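Local coordinates for ferric-siderophore receptor protein (Streptomyces coelicolor, PDB 2X4L), which probably binds ferric siderophores outside the cell membrane and hands them on for import, as a solute-binding protein of the iron-uptake type, at residues I145-Q157 against T216-L228. Numbering follows the deposited sequence.
Sequences ISVFDRQLTQPLQ and TNLSVDLEYFKAL
V220 packs against L152, V147, R150 and P155. Its CG1, anti to its own carbonyl carbon (chi1 -65°), lies 3.8 Å from R150 CG, beside the aliphatic part of that arginine. Its CG2 meets L152 CD1 at 3.9 Å, the two side chains running roughly perpendicular. Further along helix 220-227, T153 CG2 sits over one face of the Y224 ring, 3.5 Å from CE1, and Q151 OE1 approaches the rim of the ring. At the other end of the contact, before the helix, F148 CE1 touches L218 CD2. D149 N donates to L218 O at 3.2 Å, a nearly straight bond. L152 N makes a weak bond to V220 O, and water 1 bridges V147 O and V220 N. At the outer edge, E223 OE2 accepts from L218 N (2.8 Å) through its anti lone pair, and E223 OE1 accepts a hydrogen bond from water 3 (2.7 Å). D149 OD1 lies 3.6 Å from E223 OE2, close like charges that solvent probably screens. The contact joins the loop after strand 142-146 to the start of helix 220-227, between the two lobes of the binding-protein fold. The chemistry implies a join made by apolar packing, backbone bonds and water, with E223 held by L218 N and water rather than by a cation across the contact.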
loop_
_atom_site.group_PDB
_atom_site.type_symbol
_atom_site.label_atom_id
_atom_site.label_comp_id
_atom_site.label_asym_id
_atom_site.label_seq_id
_atom_site.Cartn_x
_atom_site.Cartn_y
_atom_site.Cartn_z
ATOM N N ILE A 145 -3.647 8.667 8.069
ATOM C CA ILE A 145 -3.555 9.090 6.708
ATOM C C ILE A 145 -4.455 8.229 5.857
ATOM O O ILE A 145 -4.376 7.007 5.872
ATOM C CB ILE A 145 -2.157 9.057 6.167
ATOM C CG1 ILE A 145 -1.183 9.936 7.037
ATOM C CG2 ILE A 145 -2.114 9.547 4.681
ATOM C CD1 ILE A 145 -1.592 11.441 7.049
ATOM N N SER A 146 -5.432 8.851 5.214
ATOM C CA SER A 146 -6.443 8.082 4.461
ATOM C C SER A 146 -5.969 7.608 3.102
ATOM O O SER A 146 -5.377 8.316 2.315
ATOM C CB SER A 146 -7.748 8.885 4.248
ATOM O OG SER A 146 -8.676 8.002 3.540
ATOM N N VAL A 147 -6.188 6.311 2.916
ATOM C CA VAL A 147 -5.956 5.644 1.632
ATOM C C VAL A 147 -7.281 4.987 1.135
ATOM O O VAL A 147 -7.244 3.844 0.549
ATOM C CB VAL A 147 -4.810 4.613 1.704
ATOM C CG1 VAL A 147 -3.496 5.303 1.959
ATOM C CG2 VAL A 147 -5.066 3.564 2.819
ATOM N N PHE A 148 -8.370 5.698 1.364
ATOM C CA PHE A 148 -9.743 5.267 0.948
ATOM C C PHE A 148 -10.280 6.185 -0.155
ATOM O O PHE A 148 -10.406 7.381 0.092
ATOM C CB PHE A 148 -10.718 5.308 2.165
ATOM C CG PHE A 148 -12.126 4.859 1.827
ATOM C CD1 PHE A 148 -12.438 3.638 1.169
ATOM C CD2 PHE A 148 -13.175 5.677 2.195
ATOM C CE1 PHE A 148 -13.760 3.309 0.892
ATOM C CE2 PHE A 148 -14.470 5.362 1.895
ATOM C CZ PHE A 148 -14.783 4.196 1.244
ATOM N N ASP A 149 -10.634 5.622 -1.319
ATOM C CA ASP A 149 -11.595 6.359 -2.199
ATOM C C ASP A 149 -10.976 7.685 -2.624
ATOM O O ASP A 149 -11.605 8.781 -2.577
ATOM C CB ASP A 149 -12.957 6.546 -1.503
ATOM C CG ASP A 149 -14.092 6.790 -2.495
ATOM O OD1 ASP A 149 -13.959 6.622 -3.709
ATOM O OD2 ASP A 149 -15.182 7.232 -1.992
ATOM N N ARG A 150 -9.734 7.610 -3.075
ATOM C CA ARG A 150 -9.013 8.775 -3.595
ATOM C C ARG A 150 -7.804 8.290 -4.406
ATOM O O ARG A 150 -7.466 7.111 -4.335
ATOM C CB ARG A 150 -8.538 9.694 -2.476
ATOM C CG ARG A 150 -7.530 8.995 -1.537
ATOM C CD ARG A 150 -7.359 9.708 -0.146
ATOM N NE ARG A 150 -8.627 9.796 0.532
ATOM C CZ ARG A 150 -8.863 10.735 1.471
ATOM N NH1 ARG A 150 -7.935 11.626 1.798
ATOM N NH2 ARG A 150 -10.059 10.781 2.072
ATOM N N GLN A 151 -7.127 9.184 -5.151
ATOM C CA GLN A 151 -5.967 8.800 -5.872
ATOM C C GLN A 151 -4.738 8.930 -5.042
ATOM O O GLN A 151 -4.654 9.754 -4.150
ATOM C CB GLN A 151 -5.803 9.682 -7.113
ATOM C CG GLN A 151 -6.937 9.411 -8.138
ATOM C CD GLN A 151 -6.844 10.308 -9.327
ATOM O OE1 GLN A 151 -5.768 10.692 -9.770
ATOM N NE2 GLN A 151 -8.018 10.568 -9.936
ATOM N N LEU A 152 -3.778 8.087 -5.375
ATOM C CA LEU A 152 -2.510 7.955 -4.673
ATOM C C LEU A 152 -1.777 9.277 -4.383
ATOM O O LEU A 152 -1.119 9.397 -3.437
ATOM C CB LEU A 152 -1.609 7.038 -5.473
ATOM C CG LEU A 152 -0.248 6.629 -4.968
ATOM C CD1 LEU A 152 -0.324 5.895 -3.607
ATOM C CD2 LEU A 152 0.617 5.898 -5.968
ATOM N N THR A 153 -1.900 10.229 -5.284
ATOM C CA THR A 153 -1.183 11.476 -5.126
ATOM C C THR A 153 -1.633 12.206 -3.849
ATOM O O THR A 153 -0.875 12.915 -3.290
ATOM C CB THR A 153 -1.400 12.370 -6.377
ATOM O OG1 THR A 153 -2.748 12.295 -6.705
ATOM C CG2 THR A 153 -0.562 11.866 -7.547
ATOM N N GLN A 154 -2.873 11.956 -3.438
ATOM C CA GLN A 154 -3.429 12.529 -2.220
ATOM C C GLN A 154 -2.604 12.137 -0.999
ATOM O O GLN A 154 -1.868 12.960 -0.456
ATOM C CB GLN A 154 -4.883 12.090 -2.036
ATOM C CG GLN A 154 -5.576 12.725 -0.840
ATOM C CD GLN A 154 -6.915 13.338 -1.201
ATOM O OE1 GLN A 154 -7.545 12.946 -2.184
ATOM N NE2 GLN A 154 -7.356 14.304 -0.405
ATOM N N PRO A 155 -2.724 10.884 -0.565
ATOM C CA PRO A 155 -1.963 10.444 0.605
ATOM C C PRO A 155 -0.466 10.623 0.451
ATOM O O PRO A 155 0.190 10.740 1.444
ATOM C CB PRO A 155 -2.369 8.974 0.742
ATOM C CG PRO A 155 -2.850 8.560 -0.642
ATOM C CD PRO A 155 -3.572 9.805 -1.093
ATOM N N LEU A 156 0.064 10.631 -0.784
ATOM C CA LEU A 156 1.520 10.954 -0.921
ATOM C C LEU A 156 1.832 12.358 -0.462
ATOM O O LEU A 156 2.801 12.607 0.263
ATOM C CB LEU A 156 1.996 10.762 -2.360
ATOM C CG LEU A 156 2.200 9.287 -2.733
ATOM C CD1 LEU A 156 2.519 9.168 -4.253
ATOM C CD2 LEU A 156 3.397 8.760 -2.004
ATOM N N GLN A 157 1.020 13.297 -0.894
ATOM C CA GLN A 157 1.361 14.635 -0.452
ATOM C C GLN A 157 1.026 14.804 1.040
ATOM O O GLN A 157 1.802 15.509 1.710
ATOM C CB GLN A 157 0.749 15.614 -1.338
ATOM C CG GLN A 157 -0.696 15.686 -1.357
ATOM C CD GLN A 157 -1.092 17.056 -1.881
ATOM O OE1 GLN A 157 -1.565 17.186 -3.027
ATOM N NE2 GLN A 157 -0.826 18.091 -1.082
ATOM N N THR A 216 -11.038 -0.811 -9.776
ATOM C CA THR A 216 -10.180 0.354 -9.583
ATOM C C THR A 216 -10.694 1.285 -8.486
ATOM O O THR A 216 -9.909 1.945 -7.805
ATOM C CB THR A 216 -10.021 1.159 -10.888
ATOM O OG1 THR A 216 -11.315 1.512 -11.395
ATOM C CG2 THR A 216 -9.280 0.339 -11.933
ATOM N N ASN A 217 -12.011 1.340 -8.322
ATOM C CA ASN A 217 -12.624 2.227 -7.339
ATOM C C ASN A 217 -12.321 1.831 -5.896
ATOM O O ASN A 217 -12.484 0.672 -5.513
ATOM C CB ASN A 217 -14.137 2.301 -7.555
ATOM C CG ASN A 217 -14.792 3.388 -6.726
ATOM O OD1 ASN A 217 -14.354 4.539 -6.733
ATOM N ND2 ASN A 217 -15.847 3.027 -6.005
ATOM N N LEU A 218 -11.867 2.797 -5.104
ATOM C CA LEU A 218 -11.613 2.567 -3.686
ATOM C C LEU A 218 -10.131 2.419 -3.338
ATOM O O LEU A 218 -9.728 2.690 -2.207
ATOM C CB LEU A 218 -12.386 1.339 -3.200
ATOM C CG LEU A 218 -13.909 1.478 -3.134
ATOM C CD1 LEU A 218 -14.498 0.485 -2.143
ATOM C CD2 LEU A 218 -14.303 2.902 -2.770
ATOM N N SER A 219 -9.328 1.947 -4.285
ATOM C CA SER A 219 -7.903 1.745 -4.030
ATOM C C SER A 219 -7.120 2.962 -4.498
ATOM O O SER A 219 -7.414 3.516 -5.557
ATOM C CB SER A 219 -7.403 0.488 -4.742
ATOM O OG SER A 219 -7.956 -0.682 -4.164
ATOM N N VAL A 220 -6.130 3.391 -3.719
ATOM C CA VAL A 220 -5.381 4.627 -4.117
ATOM C C VAL A 220 -4.518 4.409 -5.325
ATOM O O VAL A 220 -4.346 5.307 -6.180
ATOM C CB VAL A 220 -4.603 5.261 -2.921
ATOM C CG1 VAL A 220 -5.687 5.726 -1.922
ATOM C CG2 VAL A 220 -3.609 4.322 -2.351
ATOM N N ASP A 221 -3.881 3.246 -5.406
ATOM C CA ASP A 221 -3.015 2.940 -6.556
ATOM C C ASP A 221 -3.835 2.807 -7.817
ATOM O O ASP A 221 -3.536 3.460 -8.844
ATOM C CB ASP A 221 -2.067 1.761 -6.299
ATOM C CG ASP A 221 -2.815 0.456 -6.020
ATOM O OD1 ASP A 221 -3.924 0.498 -5.415
ATOM O OD2 ASP A 221 -2.235 -0.582 -6.424
ATOM N N LEU A 222 -4.834 1.929 -7.777
ATOM C CA LEU A 222 -5.621 1.657 -8.979
ATOM C C LEU A 222 -6.353 2.871 -9.467
ATOM O O LEU A 222 -6.468 3.058 -10.654
ATOM C CB LEU A 222 -6.556 0.457 -8.787
ATOM C CG LEU A 222 -5.891 -0.798 -8.285
ATOM C CD1 LEU A 222 -6.978 -1.916 -8.181
ATOM C CD2 LEU A 222 -4.739 -1.224 -9.219
ATOM N N GLU A 223 -6.892 3.718 -8.550
ATOM C CA GLU A 223 -7.627 4.909 -9.003
ATOM C C GLU A 223 -6.656 5.813 -9.728
ATOM O O GLU A 223 -7.031 6.438 -10.776
ATOM C CB GLU A 223 -8.254 5.669 -7.797
ATOM C CG GLU A 223 -9.530 5.011 -7.325
ATOM C CD GLU A 223 -10.348 5.974 -6.508
ATOM O OE1 GLU A 223 -10.112 7.253 -6.618
ATOM O OE2 GLU A 223 -11.265 5.492 -5.752
ATOM N N TYR A 224 -5.403 5.898 -9.260
ATOM C CA TYR A 224 -4.452 6.783 -9.921
ATOM C C TYR A 224 -4.044 6.181 -11.305
ATOM O O TYR A 224 -4.044 6.906 -12.312
ATOM C CB TYR A 224 -3.201 6.984 -9.033
ATOM C CG TYR A 224 -2.209 7.953 -9.585
ATOM C CD1 TYR A 224 -2.579 9.177 -10.023
ATOM C CD2 TYR A 224 -0.804 7.641 -9.567
ATOM C CE1 TYR A 224 -1.647 10.123 -10.439
ATOM C CE2 TYR A 224 0.091 8.558 -10.089
ATOM C CZ TYR A 224 -0.301 9.802 -10.428
ATOM O OH TYR A 224 0.594 10.848 -10.915
ATOM N N PHE A 225 -3.735 4.900 -11.321
ATOM C CA PHE A 225 -3.348 4.238 -12.595
ATOM C C PHE A 225 -4.491 4.404 -13.633
ATOM O O PHE A 225 -4.248 4.702 -14.829
ATOM C CB PHE A 225 -3.069 2.722 -12.401
ATOM C CG PHE A 225 -1.982 2.413 -11.434
ATOM C CD1 PHE A 225 -0.968 3.300 -11.147
ATOM C CD2 PHE A 225 -2.035 1.162 -10.807
ATOM C CE1 PHE A 225 0.051 2.975 -10.191
ATOM C CE2 PHE A 225 -1.083 0.790 -9.878
ATOM C CZ PHE A 225 -0.037 1.655 -9.595
ATOM N N LYS A 226 -5.729 4.224 -13.189
ATOM C CA LYS A 226 -6.902 4.450 -14.072
ATOM C C LYS A 226 -6.976 5.882 -14.601
ATOM O O LYS A 226 -7.216 6.104 -15.782
ATOM C CB LYS A 226 -8.211 4.076 -13.353
ATOM C CG LYS A 226 -9.442 4.247 -14.279
ATOM C CD LYS A 226 -10.757 3.721 -13.718
ATOM C CE LYS A 226 -11.881 3.348 -14.845
ATOM N NZ LYS A 226 -11.865 1.987 -15.580
ATOM N N ALA A 227 -6.727 6.841 -13.721
ATOM C CA ALA A 227 -6.745 8.271 -14.107
ATOM C C ALA A 227 -5.679 8.545 -15.148
ATOM O O ALA A 227 -5.883 9.441 -16.010
ATOM C CB ALA A 227 -6.541 9.115 -12.835
ATOM N N LEU A 228 -4.543 7.792 -15.077
ATOM C CA LEU A 228 -3.433 8.006 -16.034
ATOM C C LEU A 228 -3.735 7.261 -17.324
ATOM O O LEU A 228 -2.992 7.414 -18.327
ATOM C CB LEU A 228 -2.111 7.470 -15.441
ATOM C CG LEU A 228 -1.639 8.277 -14.201
ATOM C CD1 LEU A 228 -0.412 7.587 -13.590
ATOM C CD2 LEU A 228 -1.200 9.647 -14.664
HETATM O O HOH W 1 -6.001 2.098 -1.099
HETATM O O HOH W 2 -12.263 8.689 -5.647
HETATM O O HOH W 3 -10.470 8.518 -8.992
#